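Local coordinates for protein EIAV protease (Equine infectious anemia virus, PDB 1FMB) that probably cleaves the viral polyprotein as a homodimeric retroviral aspartic protease, held here in complex with the inhibitor HBY-793, at residues L14-V22 against L33-R44; N59-V67 against K77-I85. The protein carries 1 engineered substitution. One frame throughout, in Å; residues are numbered along the deposited sequence.

Interaction 1. Residues L14-V22 against L33-R44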
loop_
_atom_site.group_PDB
_atom_site.type_symbol
_atom_site.label_atom_id
_atom_site.label_comp_id
_atom_site.label_asym_id
_atom_site.label_seq_id
_atom_site.Cartn_x
_atom_site.Cartn_y
_atom_site.Cartn_z
ATOM N N LEU A 14 -5.620 -2.121 -19.074
ATOM C CA LEU A 14 -5.947 -3.352 -19.827
ATOM C C LEU A 14 -4.831 -4.353 -19.494
ATOM O O LEU A 14 -3.691 -3.997 -19.647
ATOM C CB LEU A 14 -5.938 -3.183 -21.379
ATOM C CG LEU A 14 -7.143 -2.319 -21.850
ATOM C CD1 LEU A 14 -6.975 -1.821 -23.280
ATOM C CD2 LEU A 14 -8.437 -3.109 -21.759
ATOM N N ILE A 15 -5.156 -5.557 -18.967
ATOM C CA ILE A 15 -4.118 -6.538 -18.747
ATOM C C ILE A 15 -4.466 -7.658 -19.730
ATOM O O ILE A 15 -5.612 -8.179 -19.679
ATOM C CB ILE A 15 -4.161 -7.029 -17.286
ATOM C CG1 ILE A 15 -3.889 -5.783 -16.446
ATOM C CG2 ILE A 15 -3.120 -8.160 -17.154
ATOM C CD1 ILE A 15 -3.945 -5.819 -14.922
ATOM N N ASN A 16 -3.595 -8.055 -20.605
ATOM C CA ASN A 16 -3.860 -9.112 -21.601
ATOM C C ASN A 16 -5.237 -8.850 -22.229
ATOM O O ASN A 16 -6.152 -9.673 -22.272
ATOM C CB ASN A 16 -3.851 -10.531 -21.019
ATOM C CG ASN A 16 -2.446 -10.960 -20.610
ATOM O OD1 ASN A 16 -1.519 -10.146 -20.753
ATOM N ND2 ASN A 16 -2.243 -12.199 -20.156
ATOM N N ASP A 17 -5.423 -7.625 -22.698
ATOM C CA ASP A 17 -6.648 -7.183 -23.353
ATOM C C ASP A 17 -7.952 -7.179 -22.589
ATOM O O ASP A 17 -9.039 -7.210 -23.156
ATOM C CB ASP A 17 -7.052 -8.214 -24.438
ATOM C CG ASP A 17 -6.386 -7.804 -25.729
ATOM O OD1 ASP A 17 -5.346 -7.127 -25.620
ATOM O OD2 ASP A 17 -6.965 -8.186 -26.770
ATOM N N THR A 18 -7.909 -7.173 -21.285
ATOM C CA THR A 18 -9.100 -7.241 -20.460
ATOM C C THR A 18 -9.066 -6.041 -19.532
ATOM O O THR A 18 -8.063 -5.904 -18.823
ATOM C CB THR A 18 -8.840 -8.467 -19.545
ATOM O OG1 THR A 18 -8.452 -9.594 -20.389
ATOM C CG2 THR A 18 -10.024 -8.836 -18.721
ATOM N N PRO A 19 -10.085 -5.219 -19.578
ATOM C CA PRO A 19 -10.172 -4.031 -18.710
ATOM C C PRO A 19 -10.372 -4.469 -17.259
ATOM O O PRO A 19 -11.295 -5.259 -16.929
ATOM C CB PRO A 19 -11.248 -3.177 -19.370
ATOM C CG PRO A 19 -12.128 -4.187 -20.060
ATOM C CD PRO A 19 -11.249 -5.352 -20.452
ATOM N N LEU A 20 -9.442 -4.016 -16.370
ATOM C CA LEU A 20 -9.608 -4.418 -14.946
ATOM C C LEU A 20 -9.424 -3.179 -14.068
ATOM O O LEU A 20 -8.540 -2.397 -14.399
ATOM C CB LEU A 20 -8.441 -5.348 -14.527
ATOM C CG LEU A 20 -8.483 -6.782 -15.115
ATOM C CD1 LEU A 20 -7.312 -7.643 -14.632
ATOM C CD2 LEU A 20 -9.757 -7.443 -14.650
ATOM N N ASN A 21 -10.128 -3.048 -12.952
ATOM C CA ASN A 21 -9.997 -1.926 -12.017
ATOM C C ASN A 21 -8.893 -2.394 -11.039
ATOM O O ASN A 21 -9.007 -3.532 -10.574
ATOM C CB ASN A 21 -11.210 -1.647 -11.144
ATOM C CG ASN A 21 -11.299 -0.203 -10.646
ATOM O OD1 ASN A 21 -11.446 0.812 -11.363
ATOM N ND2 ASN A 21 -11.232 -0.111 -9.312
ATOM N N VAL A 22 -7.878 -1.568 -10.903
ATOM C CA VAL A 22 -6.715 -1.931 -10.081
ATOM C C VAL A 22 -6.382 -0.894 -9.022
ATOM O O VAL A 22 -6.711 0.254 -9.286
ATOM C CB VAL A 22 -5.450 -2.123 -10.939
ATOM C CG1 VAL A 22 -5.742 -3.170 -12.022
ATOM C CG2 VAL A 22 -4.906 -0.945 -11.681
ATOM N N LEU A 33 -2.012 -9.921 -9.242
ATOM C CA LEU A 33 -3.362 -10.094 -9.837
ATOM C C LEU A 33 -4.061 -11.097 -8.901
ATOM O O LEU A 33 -3.489 -12.133 -8.472
ATOM C CB LEU A 33 -2.950 -10.734 -11.142
ATOM C CG LEU A 33 -3.839 -10.978 -12.332
ATOM C CD1 LEU A 33 -4.484 -9.641 -12.726
ATOM C CD2 LEU A 33 -2.966 -11.586 -13.426
ATOM N N THR A 34 -5.339 -10.784 -8.674
ATOM C CA THR A 34 -6.136 -11.741 -7.871
ATOM C C THR A 34 -6.383 -12.956 -8.766
ATOM O O THR A 34 -6.390 -12.933 -10.003
ATOM C CB THR A 34 -7.470 -11.186 -7.385
ATOM O OG1 THR A 34 -8.399 -10.971 -8.498
ATOM C CG2 THR A 34 -7.438 -9.851 -6.684
ATOM N N THR A 35 -6.541 -14.146 -8.194
ATOM C CA THR A 35 -6.819 -15.337 -8.998
ATOM C C THR A 35 -8.127 -15.226 -9.821
ATOM O O THR A 35 -8.125 -15.795 -10.936
ATOM C CB THR A 35 -7.015 -16.489 -7.993
ATOM O OG1 THR A 35 -5.830 -16.580 -7.180
ATOM C CG2 THR A 35 -7.293 -17.784 -8.748
ATOM N N ALA A 36 -9.153 -14.567 -9.317
ATOM C CA ALA A 36 -10.453 -14.374 -9.955
ATOM C C ALA A 36 -10.179 -13.536 -11.212
ATOM O O ALA A 36 -10.715 -13.898 -12.256
ATOM C CB ALA A 36 -11.485 -13.624 -9.138
ATOM N N HIS A 37 -9.305 -12.515 -11.147
ATOM C CA HIS A 37 -8.974 -11.736 -12.337
ATOM C C HIS A 37 -8.175 -12.549 -13.355
ATOM O O HIS A 37 -8.456 -12.437 -14.553
ATOM C CB HIS A 37 -8.221 -10.448 -11.976
ATOM C CG HIS A 37 -9.157 -9.398 -11.483
ATOM N ND1 HIS A 37 -8.732 -8.188 -10.962
ATOM C CD2 HIS A 37 -10.505 -9.406 -11.305
ATOM C CE1 HIS A 37 -9.766 -7.449 -10.631
ATOM N NE2 HIS A 37 -10.876 -8.161 -10.819
ATOM N N TYR A 38 -7.225 -13.390 -12.937
ATOM C CA TYR A 38 -6.389 -14.228 -13.789
ATOM C C TYR A 38 -7.310 -15.162 -14.577
ATOM O O TYR A 38 -7.201 -15.337 -15.804
ATOM C CB TYR A 38 -5.333 -14.921 -12.920
ATOM C CG TYR A 38 -4.628 -16.008 -13.696
ATOM C CD1 TYR A 38 -3.530 -15.689 -14.474
ATOM C CD2 TYR A 38 -5.065 -17.335 -13.589
ATOM C CE1 TYR A 38 -2.925 -16.681 -15.231
ATOM C CE2 TYR A 38 -4.443 -18.318 -14.336
ATOM C CZ TYR A 38 -3.372 -17.988 -15.124
ATOM O OH TYR A 38 -2.709 -18.916 -15.895
ATOM N N ASN A 39 -8.327 -15.695 -13.917
ATOM C CA ASN A 39 -9.296 -16.595 -14.550
ATOM C C ASN A 39 -10.213 -15.928 -15.551
ATOM O O ASN A 39 -10.843 -16.585 -16.374
ATOM C CB ASN A 39 -10.190 -17.259 -13.504
ATOM C CG ASN A 39 -9.380 -18.240 -12.670
ATOM O OD1 ASN A 39 -9.788 -18.550 -11.547
ATOM N ND2 ASN A 39 -8.271 -18.775 -13.123
ATOM N N ARG A 40 -10.334 -14.615 -15.506
ATOM C CA ARG A 40 -11.171 -13.844 -16.406
ATOM C C ARG A 40 -10.376 -13.221 -17.549
ATOM O O ARG A 40 -11.007 -12.623 -18.421
ATOM C CB ARG A 40 -11.739 -12.636 -15.629
ATOM C CG ARG A 40 -13.118 -12.747 -15.016
ATOM C CD ARG A 40 -13.349 -11.621 -14.006
ATOM N NE ARG A 40 -13.364 -10.274 -14.561
ATOM C CZ ARG A 40 -13.689 -9.180 -13.880
ATOM N NH1 ARG A 40 -14.079 -9.214 -12.602
ATOM N NH2 ARG A 40 -13.682 -7.986 -14.448
ATOM N N LEU A 41 -9.036 -13.302 -17.568
ATOM C CA LEU A 41 -8.274 -12.697 -18.642
ATOM C C LEU A 41 -8.651 -13.328 -19.977
ATOM O O LEU A 41 -8.842 -14.543 -20.075
ATOM C CB LEU A 41 -6.771 -12.869 -18.375
ATOM C CG LEU A 41 -6.204 -12.185 -17.123
ATOM C CD1 LEU A 41 -4.709 -12.445 -17.095
ATOM C CD2 LEU A 41 -6.407 -10.660 -17.021
ATOM N N LYS A 42 -8.676 -12.549 -21.045
ATOM C CA LYS A 42 -9.018 -13.071 -22.397
ATOM C C LYS A 42 -7.909 -13.999 -22.839
ATOM O O LYS A 42 -8.210 -15.029 -23.460
ATOM C CB LYS A 42 -9.159 -11.843 -23.337
ATOM C CG LYS A 42 -10.244 -10.995 -22.673
ATOM C CD LYS A 42 -11.052 -10.020 -23.498
ATOM C CE LYS A 42 -11.313 -10.471 -24.931
ATOM N NZ LYS A 42 -10.042 -10.701 -25.689
ATOM N N TYR A 43 -6.653 -13.720 -22.462
ATOM C CA TYR A 43 -5.556 -14.583 -22.831
ATOM C C TYR A 43 -4.688 -14.768 -21.574
ATOM O O TYR A 43 -4.647 -13.748 -20.903
ATOM C CB TYR A 43 -4.606 -13.948 -23.858
ATOM C CG TYR A 43 -5.318 -13.516 -25.113
ATOM C CD1 TYR A 43 -5.739 -14.545 -25.982
ATOM C CD2 TYR A 43 -5.559 -12.201 -25.457
ATOM C CE1 TYR A 43 -6.394 -14.289 -27.173
ATOM C CE2 TYR A 43 -6.209 -11.939 -26.662
ATOM C CZ TYR A 43 -6.617 -12.965 -27.499
ATOM O OH TYR A 43 -7.261 -12.654 -28.674
ATOM N N ARG A 44 -4.101 -15.922 -21.411
ATOM C CA ARG A 44 -3.220 -16.164 -20.259
ATOM C C ARG A 44 -1.960 -16.863 -20.748
ATOM O O ARG A 44 -2.069 -17.713 -21.634
ATOM C CB ARG A 44 -3.899 -17.176 -19.307
ATOM C CG ARG A 44 -4.767 -16.516 -18.269
ATOM C CD ARG A 44 -5.627 -17.565 -17.557
ATOM N NE ARG A 44 -6.429 -18.227 -18.581
ATOM C CZ ARG A 44 -7.522 -17.625 -19.050
ATOM N NH1 ARG A 44 -7.992 -16.613 -18.313
ATOM N NH2 ARG A 44 -8.093 -18.129 -20.142
HETATM O O HOH W 1 -13.293 -7.143 -17.434
#

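Interaction 2. Residues N59-V67 against K77-I85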
loop_
_atom_site.group_PDB
_atom_site.type_symbol
_atom_site.label_atom_id
_atom_site.label_comp_id
_atom_site.label_asym_id
_atom_site.label_seq_id
_atom_site.Cartn_x
_atom_site.Cartn_y
_atom_site.Cartn_z
ATOM N N ASN A 59 2.028 -14.758 5.259
ATOM C CA ASN A 59 2.487 -15.033 3.920
ATOM C C ASN A 59 1.433 -15.819 3.163
ATOM O O ASN A 59 0.742 -16.600 3.825
ATOM C CB ASN A 59 3.758 -15.903 3.933
ATOM C CG ASN A 59 4.882 -15.332 4.782
ATOM O OD1 ASN A 59 5.268 -14.199 4.546
ATOM N ND2 ASN A 59 5.328 -16.063 5.790
ATOM N N VAL A 60 1.401 -15.556 1.843
ATOM C CA VAL A 60 0.424 -16.245 0.989
ATOM C C VAL A 60 1.179 -16.717 -0.248
ATOM O O VAL A 60 2.055 -16.039 -0.774
ATOM C CB VAL A 60 -0.627 -15.148 0.729
ATOM C CG1 VAL A 60 -1.202 -15.274 -0.656
ATOM C CG2 VAL A 60 -1.666 -15.207 1.847
ATOM N N GLU A 61 0.864 -17.927 -0.725
ATOM C CA GLU A 61 1.531 -18.511 -1.874
ATOM C C GLU A 61 1.204 -17.773 -3.168
ATOM O O GLU A 61 0.148 -17.211 -3.287
ATOM C CB GLU A 61 1.097 -19.984 -2.107
ATOM C CG GLU A 61 1.911 -20.847 -1.132
ATOM C CD GLU A 61 1.466 -22.300 -1.033
ATOM O OE1 GLU A 61 1.087 -22.906 -2.073
ATOM O OE2 GLU A 61 1.543 -22.804 0.122
ATOM N N THR A 62 2.158 -17.746 -4.072
ATOM C CA THR A 62 1.877 -17.087 -5.338
ATOM C C THR A 62 2.394 -17.898 -6.529
ATOM O O THR A 62 3.208 -18.807 -6.286
ATOM C CB THR A 62 2.756 -15.817 -5.399
ATOM O OG1 THR A 62 4.151 -16.048 -5.128
ATOM C CG2 THR A 62 2.142 -14.808 -4.454
ATOM N N PHE A 63 1.915 -17.532 -7.714
ATOM C CA PHE A 63 2.556 -18.090 -8.907
ATOM C C PHE A 63 2.797 -16.833 -9.778
ATOM O O PHE A 63 2.141 -15.837 -9.463
ATOM C CB PHE A 63 1.856 -19.087 -9.749
ATOM C CG PHE A 63 0.504 -18.851 -10.273
ATOM C CD1 PHE A 63 0.318 -18.246 -11.507
ATOM C CD2 PHE A 63 -0.567 -19.298 -9.526
ATOM C CE1 PHE A 63 -0.978 -18.110 -11.983
ATOM C CE2 PHE A 63 -1.869 -19.130 -9.994
ATOM C CZ PHE A 63 -2.056 -18.534 -11.229
ATOM N N SER A 64 3.710 -16.839 -10.709
ATOM C CA SER A 64 3.910 -15.657 -11.560
ATOM C C SER A 64 3.378 -16.021 -12.962
ATOM O O SER A 64 3.348 -17.189 -13.373
ATOM C CB SER A 64 5.298 -15.090 -11.553
ATOM O OG SER A 64 6.231 -15.920 -12.140
ATOM N N THR A 65 3.053 -14.982 -13.733
ATOM C CA THR A 65 2.505 -15.209 -15.099
ATOM C C THR A 65 2.829 -14.030 -15.983
ATOM O O THR A 65 2.836 -12.897 -15.493
ATOM C CB THR A 65 0.997 -15.463 -14.986
ATOM O OG1 THR A 65 0.480 -16.015 -16.214
ATOM C CG2 THR A 65 0.103 -14.253 -14.648
ATOM N N PRO A 66 3.127 -14.198 -17.264
ATOM C CA PRO A 66 3.495 -13.121 -18.181
ATOM C C PRO A 66 2.256 -12.357 -18.602
ATOM O O PRO A 66 1.145 -12.889 -18.818
ATOM C CB PRO A 66 4.259 -13.792 -19.359
ATOM C CG PRO A 66 3.910 -15.245 -19.260
ATOM C CD PRO A 66 3.192 -15.490 -17.960
ATOM N N VAL A 67 2.389 -11.012 -18.598
ATOM C CA VAL A 67 1.260 -10.186 -18.949
ATOM C C VAL A 67 1.760 -8.996 -19.790
ATOM O O VAL A 67 2.924 -8.679 -19.866
ATOM C CB VAL A 67 0.450 -9.550 -17.774
ATOM C CG1 VAL A 67 -0.232 -10.548 -16.818
ATOM C CG2 VAL A 67 1.326 -8.600 -16.942
ATOM N N LYS A 77 5.418 -5.107 -20.922
ATOM C CA LYS A 77 5.395 -6.574 -21.000
ATOM C C LYS A 77 6.175 -6.991 -19.756
ATOM O O LYS A 77 7.356 -6.628 -19.596
ATOM C CB LYS A 77 6.208 -7.024 -22.197
ATOM C CG LYS A 77 5.625 -7.879 -23.276
ATOM C CD LYS A 77 5.182 -6.882 -24.353
ATOM C CE LYS A 77 4.885 -7.548 -25.689
ATOM N NZ LYS A 77 3.762 -8.538 -25.646
ATOM N N THR A 78 5.521 -7.674 -18.833
ATOM C CA THR A 78 6.249 -8.060 -17.632
ATOM C C THR A 78 5.607 -9.284 -17.002
ATOM O O THR A 78 4.819 -9.949 -17.681
ATOM C CB THR A 78 6.226 -6.837 -16.692
ATOM O OG1 THR A 78 7.073 -7.145 -15.580
ATOM C CG2 THR A 78 4.811 -6.484 -16.272
ATOM N N ARG A 79 6.000 -9.665 -15.792
ATOM C CA ARG A 79 5.413 -10.775 -15.107
ATOM C C ARG A 79 4.653 -10.191 -13.909
ATOM O O ARG A 79 5.094 -9.172 -13.347
ATOM C CB ARG A 79 6.385 -11.808 -14.575
ATOM C CG ARG A 79 6.721 -12.784 -15.699
ATOM C CD ARG A 79 6.658 -14.193 -15.149
ATOM N NE ARG A 79 7.693 -15.030 -15.738
ATOM C CZ ARG A 79 8.460 -15.804 -14.963
ATOM N NH1 ARG A 79 8.359 -15.853 -13.638
ATOM N NH2 ARG A 79 9.389 -16.546 -15.560
ATOM N N MET A 80 3.522 -10.769 -13.530
ATOM C CA MET A 80 2.771 -10.305 -12.392
ATOM C C MET A 80 2.559 -11.545 -11.505
ATOM O O MET A 80 2.433 -12.639 -12.060
ATOM C CB MET A 80 1.348 -9.871 -12.756
ATOM C CG MET A 80 1.296 -8.378 -13.022
ATOM S SD MET A 80 -0.360 -7.799 -13.397
ATOM C CE MET A 80 -1.106 -7.235 -11.856
ATOM N N LEU A 81 2.539 -11.350 -10.199
ATOM C CA LEU A 81 2.244 -12.508 -9.348
ATOM C C LEU A 81 0.739 -12.721 -9.332
ATOM O O LEU A 81 -0.065 -11.805 -9.679
ATOM C CB LEU A 81 2.669 -12.210 -7.897
ATOM C CG LEU A 81 4.161 -11.854 -7.773
ATOM C CD1 LEU A 81 4.524 -11.609 -6.317
ATOM C CD2 LEU A 81 4.996 -12.986 -8.357
ATOM N N VAL A 82 0.247 -13.911 -9.020
ATOM C CA VAL A 82 -1.193 -14.230 -8.916
ATOM C C VAL A 82 -1.446 -14.790 -7.500
ATOM O O VAL A 82 -0.698 -15.666 -7.017
ATOM C CB VAL A 82 -1.637 -15.238 -9.981
ATOM C CG1 VAL A 82 -3.123 -15.451 -9.802
ATOM C CG2 VAL A 82 -1.258 -14.743 -11.381
ATOM N N ALA A 83 -2.422 -14.288 -6.757
ATOM C CA ALA A 83 -2.666 -14.799 -5.390
ATOM C C ALA A 83 -4.086 -14.611 -4.952
ATOM O O ALA A 83 -4.827 -13.784 -5.536
ATOM C CB ALA A 83 -1.670 -14.105 -4.422
ATOM N N ASP A 84 -4.577 -15.443 -3.958
ATOM C CA ASP A 84 -5.976 -15.214 -3.590
ATOM C C ASP A 84 -6.107 -14.022 -2.644
ATOM O O ASP A 84 -6.277 -14.226 -1.431
ATOM C CB ASP A 84 -6.497 -16.421 -2.790
ATOM C CG ASP A 84 -6.796 -17.561 -3.749
ATOM O OD1 ASP A 84 -7.285 -17.303 -4.862
ATOM O OD2 ASP A 84 -6.560 -18.732 -3.379
ATOM N N ILE A 85 -6.003 -12.816 -3.156
ATOM C CA ILE A 85 -6.119 -11.592 -2.389
ATOM C C ILE A 85 -7.382 -10.877 -2.867
ATOM O O ILE A 85 -7.898 -11.226 -3.912
ATOM C CB ILE A 85 -4.854 -10.733 -2.431
ATOM C CG1 ILE A 85 -4.468 -10.279 -3.845
ATOM C CG2 ILE A 85 -3.718 -11.589 -1.868
ATOM C CD1 ILE A 85 -3.524 -9.068 -3.840
HETATM O O HOH W 2 -2.793 -17.452 -3.026
#

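Interaction 1. Residues L14-V22 against L33-R44
Lys42 N donates to Thr18 OG1 at 3.0 Å with an N-H...O angle of 164°, and the hydroxyl passes its own hydrogen to Asn16 O in its own segment, at 3.0 Å and from above that carbonyl's plane. With chi1 at -51° the hydroxyl lies beside its own backbone N, facing the loop after helix 35-40. The amide of Asn16 is likewise satisfied at both ends. Its ND2 gives a hydrogen to Tyr43 O (3.0 Å) from above the carbonyl plane, and its OD1 accepts from Thr68 N on strand 58-71. Asn16 belongs to the type I' turn Ile15-Thr18, which closes the beta hairpin of strands 10-15 and 18-24 in this retroviral aspartic protease fold. Further along strand 18-24, Leu20 CD2 sits over the centre of the His37 ring, 3.8 Å from its centroid and 7° off the normal, a CH-pi contact. The imidazole also has Thr34 OG1 on its opposite face, toward the rim, while ND1 is hydrogen-bonded to Thr88 OG1. Leu20 CD1 meets Leu33 CD1 and Leu41 CD2, each at 4.0 Å. One water joins Pro19 O to the guanidinium edge of Arg40, donating to the carbonyl and accepting from NH2 at 3.1 Å.

Interaction 2. Residues N59-V67 against K77-I85
The Phe63 ring lies with one face against Val82 CB, which is 3.6 Å from the ring centroid, 17° off its normal and displaced toward the rim: a CH-pi contact. A chi1 of 52° sets the ring between its own backbone N and carbonyl carbon and carries it over to Val82, whose CG2 comes within 3.4 Å of Phe63 CE1. The same methyl reaches Thr65 CG2 at 3.6 Å. The other flat group, the Arg79 guanidinium, receives Ser64 OG at its edge, near the plane; NH1 donates to this hydroxyl at 2.6 Å, but the bond is weak. Along the backbone, Phe63, Thr65 and Val67 form hydrogen-bonded antiparallel pairs with Val82, Met80 and Thr78, two N-H...O bonds to each pair. Val82 N to Phe63 O is the shortest of the six at 2.7 Å. Beyond the Phe63-Val82 pair, where the chains diverge, a water donates to Glu61 O and accepts from Asp84 N. This is the two-stranded hairpin 58-71/74-83, twisted so that the directions of strands 63-67 and 77-83 are 140° apart. On the side bearing Phe63, Thr65 and Val82, Tyr38 of helix 35-40 packs edge-to-face with Phe63; Arg79 on the reverse side makes a cation-pi contact with Tyr48 of strand 48-49, and strand 32-34 runs parallel alongside strand 74-83.

In the fold
Interaction 1 closes along the chain before interaction 2 opens, and the two meet with their centres about 12 Å apart. Strand 32-34 joins them by pairing in parallel with strand 74-83, where Leu33 N lies 2.7 Å from Leu81 O, a probable hydrogen bond. A second probable one connects Thr35 OG1 to Asp84 OD1 at 2.8 Å. The hairpin turn of interaction 1 also packs on strand 58-71, Asn16 OD1 lying 3.3 Å from Val67 CA. Both contacts stand back from the inhibitor: the side chain of Leu81 is about 6 Å from it and that of Asn21 about 8 Å. Strand 58-71 also pairs with strand 53-55, which supplies pocket residues Ile53, Gly54 and Gly55.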